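Local coordinates for LanC-like protein GCR2 (Arabidopsis thaliana, PDB 3T33) that may play a part in abscisic acid signalling and holds a zinc ion in a fold related to that of lantibiotic cyclases, at residues 57-62 against 393-398; 83-88 against 134-139; 122-127 against 160-165; 152-157 against 191-196; 312-317 against 344-349. All coordinates share one frame; numbering follows the deposited sequence. Where two conformers were deposited one is given.

Contact 1 (57-62 against 393-398)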
# COMPACT_ATOMS: atom_id res chain seq x y z
N LEU A 57 4.02 -11.46 -14.75
CA LEU A 57 4.45 -12.87 -14.60
C LEU A 57 5.96 -12.98 -14.74
O LEU A 57 6.61 -13.63 -13.90
CB LEU A 57 3.77 -13.79 -15.56
CG LEU A 57 2.28 -14.00 -15.39
CD1 LEU A 57 1.79 -15.03 -16.42
CD2 LEU A 57 1.91 -14.43 -13.97
N SER A 58 6.55 -12.31 -15.70
CA SER A 58 8.00 -12.39 -15.76
C SER A 58 8.62 -11.78 -14.55
O SER A 58 9.53 -12.37 -14.05
CB SER A 58 8.65 -11.77 -17.00
OG SER A 58 7.73 -11.74 -18.10
N ILE A 59 8.18 -10.60 -14.08
CA ILE A 59 8.75 -10.05 -12.80
C ILE A 59 8.57 -11.08 -11.64
O ILE A 59 9.53 -11.44 -10.98
CB ILE A 59 8.22 -8.65 -12.42
CG1 ILE A 59 8.53 -7.66 -13.53
CG2 ILE A 59 8.77 -8.11 -11.03
CD1 ILE A 59 7.67 -6.37 -13.40
N LYS A 60 7.34 -11.53 -11.44
CA LYS A 60 7.04 -12.50 -10.39
C LYS A 60 8.02 -13.66 -10.43
O LYS A 60 8.59 -14.04 -9.41
CB LYS A 60 5.61 -13.01 -10.53
CG LYS A 60 5.24 -14.10 -9.54
CD LYS A 60 3.92 -14.77 -9.91
CE LYS A 60 4.14 -15.95 -10.84
NZ LYS A 60 3.04 -16.94 -10.75
N ASP A 61 8.22 -14.23 -11.62
CA ASP A 61 9.14 -15.34 -11.80
C ASP A 61 10.55 -14.96 -11.38
O ASP A 61 11.22 -15.70 -10.67
CB ASP A 61 9.13 -15.82 -13.25
CG ASP A 61 7.97 -16.75 -13.55
OD1 ASP A 61 7.09 -16.91 -12.68
OD2 ASP A 61 7.94 -17.32 -14.66
N LYS A 62 11.00 -13.79 -11.83
CA LYS A 62 12.33 -13.30 -11.50
C LYS A 62 12.49 -13.15 -9.99
O LYS A 62 13.53 -13.51 -9.43
CB LYS A 62 12.59 -11.96 -12.19
CG LYS A 62 13.89 -11.29 -11.77
CD LYS A 62 15.09 -12.17 -12.09
CE LYS A 62 16.35 -11.34 -12.28
NZ LYS A 62 17.59 -12.15 -12.11
N GLY A 393 9.45 -6.65 -6.80
CA GLY A 393 8.32 -7.42 -6.21
C GLY A 393 7.04 -6.57 -6.19
O GLY A 393 5.96 -7.05 -6.52
N GLY A 394 7.15 -5.30 -5.83
CA GLY A 394 5.98 -4.42 -5.62
C GLY A 394 5.40 -3.90 -6.94
O GLY A 394 4.15 -3.60 -7.07
N MET A 395 6.27 -3.81 -7.92
CA MET A 395 5.87 -3.48 -9.33
C MET A 395 5.08 -4.62 -9.87
O MET A 395 4.02 -4.40 -10.41
CB MET A 395 7.09 -3.26 -10.21
CG MET A 395 6.76 -2.72 -11.60
SD MET A 395 8.25 -2.47 -12.57
CE MET A 395 7.54 -2.28 -14.21
N ALA A 396 5.55 -5.86 -9.69
CA ALA A 396 4.69 -7.01 -10.12
C ALA A 396 3.35 -7.02 -9.40
O ALA A 396 2.33 -7.38 -9.97
CB ALA A 396 5.38 -8.38 -9.88
N TYR A 397 3.36 -6.64 -8.12
CA TYR A 397 2.17 -6.70 -7.32
C TYR A 397 1.16 -5.68 -7.86
O TYR A 397 -0.02 -5.95 -8.01
CB TYR A 397 2.56 -6.38 -5.85
CG TYR A 397 1.44 -6.64 -4.90
CD1 TYR A 397 0.35 -5.73 -4.79
CD2 TYR A 397 1.45 -7.77 -4.09
CE1 TYR A 397 -0.72 -6.01 -3.89
CE2 TYR A 397 0.39 -8.05 -3.21
CZ TYR A 397 -0.70 -7.19 -3.13
OH TYR A 397 -1.73 -7.51 -2.22
N MET A 398 1.65 -4.50 -8.19
CA MET A 398 0.82 -3.42 -8.68
C MET A 398 0.27 -3.84 -10.07
O MET A 398 -0.94 -3.70 -10.36
CB MET A 398 1.65 -2.12 -8.73
CG MET A 398 0.87 -0.87 -9.17
SD MET A 398 0.70 -0.91 -10.93
CE MET A 398 2.34 -0.37 -11.39
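I59 carries most of what helix 45-69 offers to helix 392-402 here, and its two branches serve different neighbours. Its CG2 methyl, anti to the backbone N, presses on the small methyl of A396, with I59 CG2 3.6 Å from A396 CB. The beta carbon shares that load, I59 CB lying 3.8 Å from A396 CB. The longer branch is nearly extended (chi2 163°) and carries CD1 to the thioether of M395, where I59 CD1 is 4.0 Å from M395 SD. M395 is also extended, with CG anti to its backbone N (chi1 -172°), and crosses the isoleucine at about a right angle, so that the methyl rests against the outer part of the methionine, around the sulfur.

Alanine suits position 396 because so short a side chain lets the segment axes approach to 8.6 Å, running in broadly opposite directions, at 146°. The protein has the all-helical, toroidal build of LanC-like proteins, and this contact joins an early helix to the last one of the chain.

One residue on, K60 touches A396 through its backbone, K60 N lying 4.0 Å from A396 CB. Its side chain leads away past L90, a residue of helix 84-98 that also touches A396, and NZ forms a salt bridge with D103 and a weak hydrogen bond with S94.

Contact 2 (83-88 against 134-139)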
# COMPACT_ATOMS: atom_id res chain seq x y z
N GLY A 83 11.65 -8.82 3.22
CA GLY A 83 12.04 -10.22 3.30
C GLY A 83 11.17 -11.14 2.48
O GLY A 83 10.45 -10.71 1.51
N VAL A 84 11.14 -12.40 2.89
CA VAL A 84 10.64 -13.43 2.04
C VAL A 84 9.11 -13.47 2.05
O VAL A 84 8.49 -13.96 1.13
CB VAL A 84 11.32 -14.79 2.39
CG1 VAL A 84 10.58 -15.95 1.73
CG2 VAL A 84 12.78 -14.74 1.94
N LEU A 85 8.51 -12.92 3.10
CA LEU A 85 7.08 -12.82 3.14
C LEU A 85 6.54 -11.91 2.00
O LEU A 85 5.45 -12.16 1.50
CB LEU A 85 6.59 -12.32 4.52
CG LEU A 85 5.11 -12.71 4.72
CD1 LEU A 85 4.86 -14.24 5.00
CD2 LEU A 85 4.43 -11.87 5.78
N GLY A 86 7.30 -10.89 1.61
CA GLY A 86 7.01 -10.10 0.40
C GLY A 86 6.80 -10.99 -0.80
O GLY A 86 5.87 -10.81 -1.58
N THR A 87 7.60 -12.02 -0.92
CA THR A 87 7.48 -12.95 -2.03
C THR A 87 6.25 -13.81 -1.90
O THR A 87 5.50 -13.94 -2.88
CB THR A 87 8.76 -13.82 -2.12
OG1 THR A 87 9.87 -12.94 -2.40
CG2 THR A 87 8.65 -14.86 -3.19
N ALA A 88 6.00 -14.35 -0.69
CA ALA A 88 4.80 -15.10 -0.48
C ALA A 88 3.55 -14.27 -0.82
O ALA A 88 2.57 -14.77 -1.39
CB ALA A 88 4.72 -15.58 1.02
N CYS A 134 1.85 -14.68 10.30
CA CYS A 134 0.73 -15.47 10.74
C CYS A 134 -0.53 -15.17 10.00
O CYS A 134 -1.36 -16.07 9.83
CB CYS A 134 0.51 -15.22 12.24
SG CYS A 134 1.91 -15.87 13.30
N ALA A 135 -0.78 -13.92 9.64
CA ALA A 135 -2.09 -13.63 9.05
C ALA A 135 -2.12 -14.15 7.63
O ALA A 135 -3.11 -14.72 7.21
CB ALA A 135 -2.40 -12.13 9.11
N LEU A 136 -1.01 -14.03 6.89
CA LEU A 136 -0.97 -14.58 5.54
C LEU A 136 -1.03 -16.09 5.62
O LEU A 136 -1.72 -16.76 4.88
CB LEU A 136 0.32 -14.19 4.83
CG LEU A 136 0.36 -13.97 3.31
CD1 LEU A 136 1.74 -14.11 2.64
CD2 LEU A 136 -0.77 -14.59 2.49
N GLY A 137 -0.29 -16.66 6.54
CA GLY A 137 -0.31 -18.12 6.69
C GLY A 137 -1.73 -18.59 6.82
O GLY A 137 -2.13 -19.51 6.11
N ALA A 138 -2.48 -17.97 7.74
CA ALA A 138 -3.83 -18.41 8.06
C ALA A 138 -4.80 -18.20 6.88
O ALA A 138 -5.68 -18.99 6.65
CB ALA A 138 -4.37 -17.65 9.33
N VAL A 139 -4.59 -17.14 6.11
CA VAL A 139 -5.48 -16.84 4.99
C VAL A 139 -5.16 -17.80 3.84
O VAL A 139 -6.05 -18.42 3.28
CB VAL A 139 -5.40 -15.32 4.61
CG1 VAL A 139 -6.14 -15.07 3.30
CG2 VAL A 139 -6.02 -14.44 5.74
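L136 of helix 130-144 reaches across with a single methyl, CD1, that is shared by two residues of helix 84-98. The contact thereby packs helix 130-144 on the start of helix 84-98 within the helical toroid of LanC-like proteins. L136 CD1 lies 3.7 Å from A88 CB, and the backbone is nearly as near, with L136 CD1 3.9 Å from A88 C. The same methyl meets the end of L85, where L136 CD1 is 3.9 Å from L85 CD1. L85 and L136 slide past each other in opposite directions, so their outer methyls meet alongside rather than head-on. In L85, CG is anti to the backbone N (chi1 -159°), which places it and the methyls beyond so that CD1 reaches L136. A88 lies nearly one helical turn further on and presents the same face. As an alanine it offers a low surface beside the taller leucine, and L136 can come close to the backbone.

The next shell holds these groups in place. Y89 and F92 of helix 84-98 also touch L136, while N110 and V111 of helix 101-118 pack on A88. The helix bearing L85 and A88 has only just begun: G83 is still loop, its N bonded to N79 OD1, and the backbone of L85 is tied to Y78.

All three touching residues are buried and purely aliphatic, and together the segments bury about 125 Å², counting both sides. Cohesion between them therefore comes from dispersion and the exclusion of water, so complementary shape rather than bond direction governs the fit.

Contact 3 (122-127 against 160-165)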
# COMPACT_ATOMS: atom_id res chain seq x y z
N GLU A 122 10.69 -9.95 17.86
CA GLU A 122 9.80 -9.09 18.64
C GLU A 122 8.92 -8.17 17.76
O GLU A 122 8.07 -7.48 18.29
CB GLU A 122 10.55 -8.35 19.76
CG GLU A 122 10.25 -9.00 21.14
CD GLU A 122 11.35 -8.79 22.23
OE1 GLU A 122 12.21 -7.87 22.11
OE2 GLU A 122 11.35 -9.58 23.22
N ARG A 123 9.10 -8.21 16.43
CA ARG A 123 8.27 -7.43 15.49
C ARG A 123 6.81 -7.90 15.53
O ARG A 123 6.50 -9.05 15.50
CB ARG A 123 8.81 -7.48 14.07
CG ARG A 123 10.28 -7.04 13.85
CD ARG A 123 10.54 -5.59 14.22
NE ARG A 123 11.75 -5.08 13.57
CZ ARG A 123 12.73 -4.41 14.20
NH1 ARG A 123 12.64 -4.17 15.52
NH2 ARG A 123 13.77 -3.96 13.52
N VAL A 124 5.91 -6.96 15.62
CA VAL A 124 4.54 -7.32 15.86
C VAL A 124 3.52 -6.89 14.70
O VAL A 124 2.32 -7.19 14.74
CB VAL A 124 4.25 -6.70 17.24
CG1 VAL A 124 3.17 -5.65 17.21
CG2 VAL A 124 4.20 -7.75 18.33
N THR A 125 4.00 -6.24 13.66
CA THR A 125 3.05 -5.70 12.63
C THR A 125 2.90 -6.56 11.35
O THR A 125 3.67 -7.50 11.08
CB THR A 125 3.42 -4.25 12.20
OG1 THR A 125 4.64 -4.30 11.46
CG2 THR A 125 3.62 -3.31 13.45
N PHE A 126 1.88 -6.20 10.55
CA PHE A 126 1.71 -6.86 9.24
C PHE A 126 2.92 -6.70 8.32
O PHE A 126 3.39 -7.70 7.75
CB PHE A 126 0.44 -6.35 8.53
CG PHE A 126 0.06 -7.15 7.32
CD1 PHE A 126 -0.66 -8.30 7.44
CD2 PHE A 126 0.37 -6.69 6.05
CE1 PHE A 126 -1.02 -9.04 6.31
CE2 PHE A 126 -0.02 -7.40 4.93
CZ PHE A 126 -0.70 -8.59 5.07
N ILE A 127 3.41 -5.48 8.19
CA ILE A 127 4.38 -5.17 7.14
C ILE A 127 5.82 -5.47 7.61
O ILE A 127 6.70 -5.80 6.81
CB ILE A 127 4.29 -3.69 6.72
CG1 ILE A 127 2.94 -3.35 6.05
CG2 ILE A 127 5.46 -3.25 5.87
CD1 ILE A 127 2.64 -1.76 6.06
N ILE A 160 0.50 -13.61 20.04
CA ILE A 160 1.20 -12.33 20.02
C ILE A 160 0.76 -11.43 21.16
O ILE A 160 -0.43 -11.28 21.43
CB ILE A 160 1.07 -11.61 18.62
CG1 ILE A 160 1.88 -12.37 17.54
CG2 ILE A 160 1.56 -10.19 18.65
CD1 ILE A 160 1.41 -12.12 16.09
N ARG A 161 1.73 -10.79 21.83
CA ARG A 161 1.42 -9.83 22.87
C ARG A 161 2.11 -8.51 22.61
O ARG A 161 3.20 -8.47 22.03
CB ARG A 161 1.89 -10.38 24.24
CG ARG A 161 1.28 -11.74 24.63
CD ARG A 161 -0.16 -11.56 25.10
NE ARG A 161 -0.70 -12.90 25.35
CZ ARG A 161 -1.31 -13.65 24.43
NH1 ARG A 161 -1.48 -13.19 23.16
NH2 ARG A 161 -1.70 -14.89 24.78
N LEU A 162 1.50 -7.41 23.04
CA LEU A 162 2.06 -6.10 22.77
C LEU A 162 2.75 -5.53 23.98
O LEU A 162 2.05 -5.19 24.94
CB LEU A 162 0.95 -5.12 22.37
CG LEU A 162 -0.04 -5.69 21.35
CD1 LEU A 162 -1.22 -4.74 21.21
CD2 LEU A 162 0.66 -5.88 20.00
N PRO A 163 4.09 -5.34 23.94
CA PRO A 163 4.75 -4.63 25.08
C PRO A 163 4.14 -3.26 25.32
O PRO A 163 3.76 -2.60 24.36
CB PRO A 163 6.20 -4.45 24.63
CG PRO A 163 6.40 -5.25 23.39
CD PRO A 163 5.03 -5.58 22.82
N SER A 164 4.07 -2.78 26.57
CA SER A 164 3.53 -1.41 26.85
C SER A 164 4.41 -0.33 26.21
O SER A 164 4.03 0.84 26.04
CB SER A 164 3.44 -1.17 28.36
OG SER A 164 4.75 -1.08 28.92
N ASP A 165 5.59 -0.78 25.86
CA ASP A 165 6.66 -0.06 25.20
C ASP A 165 6.39 0.33 23.69
O ASP A 165 7.02 1.26 23.14
CB ASP A 165 7.82 -1.08 25.22
CG ASP A 165 9.14 -0.44 25.21
OD1 ASP A 165 9.18 0.79 25.09
OD2 ASP A 165 10.16 -1.17 25.33
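I160, whose side chain packs on V124, also receives a polar bond at its carbonyl: R161 NH1 is 2.8 Å from I160 O, with an N-H...O angle of 142°. The donor stands well above the carbonyl plane, 65° out of it, though the oxygen lies close to the plane of the guanidinium group. NH1 has a second acceptor in R158 O, so the arginine folds back over the end of the preceding helix.

Across the contact V124 is the buried residue at the centre, using its two methyls separately. V124 CG2 meets I160 CG2 at 3.6 Å; with I160 CG1 beside its backbone N (chi1 -70°), it is the short CG2 branch that lies anti to that N and faces the valine. V124 CG2 also approaches the backbone, 3.9 Å from R161 O. Its other methyl goes to the leucine, with V124 CG1 3.8 Å from L162 CD2; these two side chains cross at about a right angle.

Here two loops of the helical toroid meet, one leading from helix 101-118 to helix 130-144, the other from helix 147-158 to helix 174-188. Compact, beta-branched valine suits a place where both methyls are covered. Y177 of helix 174-188 touches V124, I160 and L162 alike.

Contact 4 (152-157 against 191-196)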
# COMPACT_ATOMS: atom_id res chain seq x y z
N ARG A 152 -3.17 -23.71 13.25
CA ARG A 152 -1.84 -23.56 13.74
C ARG A 152 -1.33 -22.12 13.55
O ARG A 152 -0.69 -21.57 14.47
CB ARG A 152 -0.94 -24.64 13.11
CG ARG A 152 0.53 -24.24 12.86
CD ARG A 152 1.29 -25.38 12.10
NE ARG A 152 2.32 -24.83 11.21
CZ ARG A 152 2.89 -25.48 10.19
NH1 ARG A 152 2.53 -26.73 9.89
NH2 ARG A 152 3.80 -24.85 9.46
N TYR A 153 -1.59 -21.49 12.41
CA TYR A 153 -1.18 -20.08 12.26
C TYR A 153 -2.06 -19.14 13.09
O TYR A 153 -1.61 -18.12 13.58
CB TYR A 153 -1.21 -19.59 10.81
CG TYR A 153 -0.05 -20.05 9.97
CD1 TYR A 153 1.24 -19.55 10.17
CD2 TYR A 153 -0.26 -21.00 8.93
CE1 TYR A 153 2.32 -20.00 9.40
CE2 TYR A 153 0.79 -21.43 8.14
CZ TYR A 153 2.07 -20.92 8.36
OH TYR A 153 3.09 -21.40 7.58
N LEU A 154 -3.33 -19.49 13.20
CA LEU A 154 -4.25 -18.77 14.06
C LEU A 154 -3.83 -18.77 15.55
O LEU A 154 -3.92 -17.70 16.21
CB LEU A 154 -5.63 -19.35 13.89
CG LEU A 154 -6.70 -18.62 14.68
CD1 LEU A 154 -6.69 -17.19 14.27
CD2 LEU A 154 -8.02 -19.27 14.49
N ALA A 155 -3.35 -19.92 16.06
CA ALA A 155 -2.78 -20.04 17.42
C ALA A 155 -1.50 -19.19 17.57
O ALA A 155 -1.29 -18.54 18.60
CB ALA A 155 -2.49 -21.56 17.78
N ARG A 156 -0.66 -19.17 16.54
CA ARG A 156 0.52 -18.36 16.62
C ARG A 156 0.13 -16.89 16.59
O ARG A 156 0.73 -16.05 17.29
CB ARG A 156 1.49 -18.66 15.49
CG ARG A 156 2.19 -20.01 15.63
CD ARG A 156 2.64 -20.48 14.23
NE ARG A 156 3.20 -21.84 14.22
CZ ARG A 156 3.34 -22.58 13.11
NH1 ARG A 156 2.96 -22.10 11.92
NH2 ARG A 156 3.86 -23.81 13.18
N PHE A 157 -0.90 -16.57 15.83
CA PHE A 157 -1.23 -15.17 15.73
C PHE A 157 -1.79 -14.73 17.12
O PHE A 157 -1.44 -13.71 17.65
CB PHE A 157 -2.29 -14.92 14.65
CG PHE A 157 -2.51 -13.45 14.38
CD1 PHE A 157 -2.79 -12.56 15.40
CD2 PHE A 157 -2.42 -12.94 13.10
CE1 PHE A 157 -2.95 -11.21 15.14
CE2 PHE A 157 -2.62 -11.61 12.86
CZ PHE A 157 -2.85 -10.74 13.86
N GLU A 191 -14.64 -13.83 13.28
CA GLU A 191 -13.99 -13.19 14.43
C GLU A 191 -12.83 -14.10 14.85
O GLU A 191 -12.88 -14.73 15.90
CB GLU A 191 -14.99 -12.98 15.57
CG GLU A 191 -14.31 -12.42 16.79
CD GLU A 191 -15.25 -11.88 17.89
OE1 GLU A 191 -16.45 -12.09 17.89
OE2 GLU A 191 -14.74 -11.19 18.77
N SER A 192 -11.82 -14.18 14.00
CA SER A 192 -10.71 -15.09 14.19
C SER A 192 -9.88 -14.54 15.37
O SER A 192 -9.54 -15.28 16.30
CB SER A 192 -9.85 -15.22 12.91
OG SER A 192 -10.63 -15.61 11.77
N ILE A 193 -9.54 -13.26 15.26
CA ILE A 193 -8.97 -12.47 16.33
C ILE A 193 -10.12 -11.80 17.10
O ILE A 193 -11.11 -11.33 16.52
CB ILE A 193 -8.03 -11.37 15.85
CG1 ILE A 193 -6.99 -11.89 14.86
CG2 ILE A 193 -7.27 -10.75 17.10
CD1 ILE A 193 -6.22 -13.03 15.37
N SER A 194 -9.94 -11.70 18.41
CA SER A 194 -11.05 -11.38 19.29
C SER A 194 -11.39 -9.94 19.13
O SER A 194 -10.48 -9.11 19.14
CB SER A 194 -10.66 -11.67 20.76
OG SER A 194 -11.63 -11.10 21.63
N SER A 195 -12.67 -9.62 18.98
CA SER A 195 -13.08 -8.21 18.90
C SER A 195 -12.69 -7.41 20.17
O SER A 195 -12.24 -6.25 20.07
CB SER A 195 -14.56 -8.14 18.60
OG SER A 195 -14.98 -6.83 18.35
N GLU A 196 -12.78 -8.01 21.37
CA GLU A 196 -12.29 -7.33 22.63
C GLU A 196 -10.81 -6.97 22.63
O GLU A 196 -10.39 -5.86 23.08
CB GLU A 196 -12.68 -8.11 23.88
CG GLU A 196 -12.25 -7.47 25.26
CD GLU A 196 -10.84 -7.84 25.59
OE1 GLU A 196 -10.43 -8.90 25.11
OE2 GLU A 196 -10.11 -7.02 26.21
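The ring of F157 has I193 CD1 over one face, 3.9 Å from the ring centroid and 27° off the ring normal, which makes a CH-pi contact. The methyl is displaced toward the rim, and its shortest approach is I193 CD1 to F157 CD1 at 3.5 Å. The two side chains cross at about a right angle. F157 is placed there by having CG anti to its backbone N (chi1 -171°), directing the ring from helix 147-158 toward the loop. A135 of helix 130-144 and A180 of helix 174-188 also touch F157, so the ring is shared among several helices.

L154 completes the apolar patch nearly one turn before F157. Its CD1 touches the serine ahead of the isoleucine, with L154 CD1 4.0 Å from S192 CB, and lies further from the isoleucine itself, L154 CD1 to I193 CD1 being 4.3 Å. Serine is small enough to pack against the leucine methyl, while its OG is hydrogen-bonded to OH of Y150.

The loop then enters helix 195-212. S195 N donates to E191 OE2 in a bond that is short as modelled, and S194 at the N-cap accepts a weak bond from E196 N. Further bonds run from I193 N to N185 OD1 and from R158 NH2 to S192 O.

S192 and I193, the buried residues of the loop, thus have polar partners in Y150, N185 and R158, while the contact proper is apolar: a flat aromatic face and branched aliphatic ends held by dispersion.

Contact 5 (312-317 against 344-349)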
# COMPACT_ATOMS: atom_id res chain seq x y z
N GLU A 312 -12.69 16.30 -1.86
CA GLU A 312 -11.96 17.28 -2.63
C GLU A 312 -10.51 17.27 -2.26
O GLU A 312 -9.64 17.44 -3.13
CB GLU A 312 -12.56 18.70 -2.45
CG GLU A 312 -13.90 18.94 -3.23
CD GLU A 312 -14.37 20.42 -3.17
OE1 GLU A 312 -13.77 21.21 -2.38
OE2 GLU A 312 -15.32 20.79 -3.93
N ALA A 313 -10.25 17.08 -0.97
CA ALA A 313 -8.89 17.01 -0.47
C ALA A 313 -8.14 15.80 -1.07
O ALA A 313 -6.97 15.92 -1.47
CB ALA A 313 -8.87 16.97 1.05
N ALA A 314 -8.84 14.66 -1.15
CA ALA A 314 -8.31 13.45 -1.81
C ALA A 314 -7.96 13.75 -3.26
O ALA A 314 -6.87 13.38 -3.71
CB ALA A 314 -9.32 12.29 -1.76
N MET A 315 -8.86 14.44 -3.97
CA MET A 315 -8.64 14.77 -5.38
C MET A 315 -7.47 15.67 -5.49
O MET A 315 -6.64 15.51 -6.39
CB MET A 315 -9.90 15.35 -6.09
CG MET A 315 -11.02 14.29 -6.34
SD MET A 315 -12.65 14.76 -7.11
CE MET A 315 -13.09 16.19 -6.17
N GLU A 316 -7.34 16.59 -4.55
CA GLU A 316 -6.23 17.56 -4.62
C GLU A 316 -4.89 16.95 -4.35
O GLU A 316 -3.88 17.35 -4.92
CB GLU A 316 -6.47 18.70 -3.62
CG GLU A 316 -7.60 19.60 -4.01
CD GLU A 316 -7.66 20.89 -3.15
OE1 GLU A 316 -8.80 21.26 -2.73
OE2 GLU A 316 -6.59 21.52 -2.89
N ALA A 317 -4.87 16.00 -3.41
CA ALA A 317 -3.69 15.20 -3.13
C ALA A 317 -3.30 14.38 -4.40
O ALA A 317 -2.14 14.27 -4.73
CB ALA A 317 -3.93 14.28 -1.93
N LEU A 344 -5.68 4.54 -8.67
CA LEU A 344 -6.58 3.42 -8.40
C LEU A 344 -7.50 3.70 -7.26
O LEU A 344 -8.68 3.35 -7.31
CB LEU A 344 -5.79 2.17 -8.06
CG LEU A 344 -5.02 1.70 -9.27
CD1 LEU A 344 -4.12 0.49 -8.87
CD2 LEU A 344 -5.94 1.33 -10.45
N SER A 345 -7.02 4.36 -6.23
CA SER A 345 -7.89 4.63 -5.10
C SER A 345 -8.96 5.66 -5.45
O SER A 345 -10.10 5.58 -4.99
CB SER A 345 -7.07 5.13 -3.87
OG SER A 345 -7.79 4.83 -2.65
N LEU A 346 -8.58 6.65 -6.26
CA LEU A 346 -9.48 7.77 -6.62
C LEU A 346 -10.54 7.22 -7.61
O LEU A 346 -11.75 7.50 -7.51
CB LEU A 346 -8.66 8.92 -7.22
CG LEU A 346 -7.96 9.72 -6.12
CD1 LEU A 346 -6.84 10.55 -6.68
CD2 LEU A 346 -9.01 10.59 -5.45
N TYR A 347 -10.07 6.29 -8.44
CA TYR A 347 -10.93 5.59 -9.37
C TYR A 347 -11.92 4.71 -8.67
O TYR A 347 -13.09 4.75 -8.99
CB TYR A 347 -10.09 4.76 -10.36
CG TYR A 347 -10.90 3.97 -11.36
CD1 TYR A 347 -11.82 4.62 -12.25
CD2 TYR A 347 -10.77 2.58 -11.44
CE1 TYR A 347 -12.56 3.86 -13.19
CE2 TYR A 347 -11.50 1.83 -12.39
CZ TYR A 347 -12.38 2.49 -13.25
OH TYR A 347 -13.09 1.74 -14.15
N ARG A 348 -11.48 3.92 -7.68
CA ARG A 348 -12.44 3.19 -6.88
C ARG A 348 -13.49 4.10 -6.27
O ARG A 348 -14.66 3.75 -6.24
CB ARG A 348 -11.78 2.41 -5.76
CG ARG A 348 -10.78 1.30 -6.16
CD ARG A 348 -10.54 0.32 -4.96
NE ARG A 348 -9.75 0.99 -3.94
CZ ARG A 348 -10.18 1.26 -2.73
NH1 ARG A 348 -11.37 0.85 -2.33
NH2 ARG A 348 -9.39 1.92 -1.91
N LEU A 349 -13.07 5.26 -5.77
CA LEU A 349 -13.99 6.17 -5.07
C LEU A 349 -14.96 6.91 -6.05
O LEU A 349 -16.12 7.03 -5.74
CB LEU A 349 -13.19 7.19 -4.28
CG LEU A 349 -13.99 8.31 -3.66
CD1 LEU A 349 -14.79 7.80 -2.45
CD2 LEU A 349 -13.12 9.52 -3.29
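L346 has CG anti to its carbonyl carbon and beside the backbone N (chi1 -79°), and chi2 of 162° extends CD1 and turns CD2 to the side, where it meets A314 and M315. The methyl lies over the peptide joining the two residues. L346 CD2 is 3.9 Å from A314 O and 4.0 Å from A314 C, while on the next residue M315 N is 4.1 Å from L346 CD2. Its sister methyl reaches the same oxygen, L346 CD1 being 4.1 Å from A314 O, so both prongs of the leucine bear on one peptide group.

Side chains add less. The methyl of A314 points at the second helix and comes within 4.1 Å, CB to L346 CD2. Alanine suits this site because anything so short lets a leucine rest on the main chain. M315 lends the root of its side chain, with M315 CG 4.3 Å from L346 CD2; with CG beside the backbone N (chi1 -72°), the rest of the chain leads away. Contact is thus made by one bulky residue set against the backbone at a short alanine, a simple piece of helix packing away from the zinc site.

Helix 308-324 and helix 336-350 share their neighbours. Y355 of helix 353-375 touches both M315 and L346, while helix 291-305 meets A317 through A295 and L349 through Q303.

From the N terminus, contact 1 opens first, at 57-62, and closes last, at 393-398; the other four are nested in its long loop. Contact 2 opens at 83-88, and before it closes at 134-139, pairing two helices, the first loop of contact 3 has passed; these two cross. Contact 4 opens at 152-157, before contact 3 closes at 160-165 and joins its two loops, so contacts 3 and 4 cross as well. Contact 4 closes at 191-196, tying helix 147-158 to the start of helix 195-212; it follows contact 2 in series yet touches it, C134 SG lying 3.6 Å from R156 CB. Contact 5 is a separate helix-helix closure, 312-317 with 344-349, about 29 Å from contact 2 between centres.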